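Putative decarboxylase involved in desferrioxamine biosynthesis (Erwinia amylovora, PDB 5O5C) is probably a pyridoxal phosphate-dependent lysine decarboxylase of the group II family, acting in desferrioxamine biosynthesis. Local coordinates at residues Pro64-Arg69 / Val461-Asn466. Numbering follows the deposited sequence.
Sequences PHELAR and VFRSGN
Glu-66 and Arg-463 alone join 64-69 to 461-466, nearly four hundred residues apart in the chain. The pair is a worked example of a bidentate, end-on salt bridge linking distant parts of a chain at the surface: the guanidinium presents its two terminal nitrogens, one to each carboxylate oxygen. Arg-463 NH1 reaches Glu-66 OE1 over 2.8 Å in an almost straight bond (165°). The bond from Arg-463 NH2 to Glu-66 OE2 is shorter, 2.6 Å, but more bent. Both oxygens are approached on their syn side, yet the two planes are 39° apart: OE1 stays in the guanidinium plane although NH1 meets it from a little outside the carboxylate plane, while OE2 is tilted from the guanidinium plane. The CB of Arg-463 does not point at 64-69, but with CG anti to the backbone N (chi1 -177°) and a bend at chi2 its end comes near; Glu-66, its CB already directed toward 461-466, needs only an extended chain. OE1 also accepts from the backbone N of Leu-63, and NH1 also donates to the carbonyl of Gly-61, so the loop leading into helix 64-68 probably helps to hold both groups in place. Away from the cofactor site, the bridge joins helix 64-68, packed against the second subunit through Pro-64 and Leu-67, to the C-terminal end of helix 448-464, whose Val-461 and Ser-464 rest on helix 491-510.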
loop_
_atom_site.group_PDB
_atom_site.type_symbol
_atom_site.label_atom_id
_atom_site.label_comp_id
_atom_site.label_asym_id
_atom_site.label_seq_id
_atom_site.Cartn_x
_atom_site.Cartn_y
_atom_site.Cartn_z
ATOM N N PRO B 64 6.432 -17.922 -18.426
ATOM C CA PRO B 64 7.187 -16.674 -18.198
ATOM C C PRO B 64 8.326 -16.440 -19.200
ATOM O O PRO B 64 8.463 -15.337 -19.742
ATOM C CB PRO B 64 7.719 -16.821 -16.769
ATOM C CG PRO B 64 6.883 -17.870 -16.118
ATOM C CD PRO B 64 6.142 -18.639 -17.175
ATOM N N HIS B 65 9.119 -17.466 -19.464
ATOM C CA HIS B 65 10.145 -17.357 -20.506
ATOM C C HIS B 65 9.539 -17.067 -21.891
ATOM O O HIS B 65 10.075 -16.237 -22.586
ATOM C CB HIS B 65 11.192 -18.499 -20.489
ATOM C CG HIS B 65 10.668 -19.840 -20.865
ATOM N ND1 HIS B 65 10.406 -20.201 -22.173
ATOM C CD2 HIS B 65 10.411 -20.937 -20.111
ATOM C CE1 HIS B 65 9.967 -21.446 -22.203
ATOM N NE2 HIS B 65 9.957 -21.914 -20.965
ATOM N N GLU B 66 8.392 -17.656 -22.252
ATOM C CA GLU B 66 7.792 -17.353 -23.571
ATOM C C GLU B 66 7.396 -15.867 -23.633
ATOM O O GLU B 66 7.701 -15.182 -24.602
ATOM C CB GLU B 66 6.605 -18.260 -23.891
ATOM C CG GLU B 66 6.960 -19.742 -24.073
ATOM C CD GLU B 66 5.758 -20.710 -23.966
ATOM O OE1 GLU B 66 4.651 -20.327 -23.583
ATOM O OE2 GLU B 66 5.926 -21.904 -24.255
ATOM N N LEU B 67 6.786 -15.350 -22.573
ATOM C CA LEU B 67 6.367 -13.959 -22.583
ATOM C C LEU B 67 7.559 -12.999 -22.535
ATOM O O LEU B 67 7.524 -11.977 -23.229
ATOM C CB LEU B 67 5.353 -13.658 -21.481
ATOM C CG LEU B 67 4.717 -12.277 -21.516
ATOM C CD1 LEU B 67 4.107 -11.900 -22.854
ATOM C CD2 LEU B 67 3.670 -12.197 -20.421
ATOM N N ALA B 68 8.599 -13.334 -21.773
ATOM C CA ALA B 68 9.786 -12.467 -21.641
ATOM C C ALA B 68 10.433 -12.202 -23.004
ATOM O O ALA B 68 11.014 -11.143 -23.197
ATOM C CB ALA B 68 10.805 -13.032 -20.667
ATOM N N ARG B 69 10.252 -13.129 -23.959
ATOM C CA ARG B 69 10.700 -12.915 -25.333
ATOM C C ARG B 69 10.157 -11.659 -25.943
ATOM O O ARG B 69 10.840 -11.016 -26.696
ATOM C CB ARG B 69 10.293 -14.052 -26.264
ATOM C CG ARG B 69 11.083 -15.298 -26.087
ATOM C CD ARG B 69 10.555 -16.395 -26.999
ATOM N NE ARG B 69 11.191 -17.648 -26.635
ATOM C CZ ARG B 69 11.010 -18.810 -27.261
ATOM N NH1 ARG B 69 10.248 -18.895 -28.350
ATOM N NH2 ARG B 69 11.641 -19.892 -26.822
ATOM N N VAL B 461 -2.880 -28.167 -15.997
ATOM C CA VAL B 461 -4.146 -27.411 -16.062
ATOM C C VAL B 461 -3.826 -25.956 -16.435
ATOM O O VAL B 461 -4.481 -25.371 -17.309
ATOM C CB VAL B 461 -4.945 -27.485 -14.736
ATOM C CG1 VAL B 461 -6.090 -26.473 -14.728
ATOM C CG2 VAL B 461 -5.520 -28.865 -14.534
ATOM N N PHE B 462 -2.772 -25.415 -15.814
ATOM C CA PHE B 462 -2.310 -24.066 -16.089
ATOM C C PHE B 462 -1.878 -23.856 -17.529
ATOM O O PHE B 462 -2.377 -22.971 -18.158
ATOM C CB PHE B 462 -1.187 -23.654 -15.134
ATOM C CG PHE B 462 -1.059 -22.169 -14.931
ATOM C CD1 PHE B 462 -2.186 -21.364 -14.717
ATOM C CD2 PHE B 462 0.208 -21.577 -14.867
ATOM C CE1 PHE B 462 -2.065 -19.998 -14.466
ATOM C CE2 PHE B 462 0.329 -20.194 -14.649
ATOM C CZ PHE B 462 -0.814 -19.416 -14.450
ATOM N N ARG B 463 -1.048 -24.750 -18.056
ATOM C CA ARG B 463 -0.550 -24.691 -19.434
ATOM C C ARG B 463 -1.711 -24.771 -20.449
ATOM O O ARG B 463 -1.758 -23.999 -21.404
ATOM C CB ARG B 463 0.473 -25.816 -19.638
ATOM C CG ARG B 463 1.168 -25.892 -20.982
ATOM C CD ARG B 463 1.989 -24.639 -21.201
ATOM N NE ARG B 463 2.842 -24.707 -22.368
ATOM C CZ ARG B 463 3.377 -23.648 -22.984
ATOM N NH1 ARG B 463 3.165 -22.405 -22.561
ATOM N NH2 ARG B 463 4.160 -23.847 -24.024
ATOM N N SER B 464 -2.686 -25.646 -20.183
ATOM C CA SER B 464 -3.866 -25.731 -21.004
ATOM C C SER B 464 -4.701 -24.474 -20.956
ATOM O O SER B 464 -5.543 -24.314 -21.795
ATOM C CB SER B 464 -4.778 -26.882 -20.585
ATOM O OG SER B 464 -5.739 -26.474 -19.568
ATOM N N GLY B 465 -4.556 -23.667 -19.903
ATOM C CA GLY B 465 -5.361 -22.484 -19.710
ATOM C C GLY B 465 -6.833 -22.701 -19.434
ATOM O O GLY B 465 -7.544 -21.730 -19.170
ATOM N N ASN B 466 -7.311 -23.964 -19.466
ATOM C CA ASN B 466 -8.730 -24.185 -19.519
ATOM C C ASN B 466 -9.324 -23.978 -18.132
ATOM O O ASN B 466 -10.502 -23.816 -17.992
ATOM C CB ASN B 466 -9.111 -25.517 -20.167
ATOM C CG ASN B 466 -8.793 -25.584 -21.684
ATOM O OD1 ASN B 466 -9.235 -24.772 -22.514
ATOM N ND2 ASN B 466 -8.057 -26.597 -22.044
#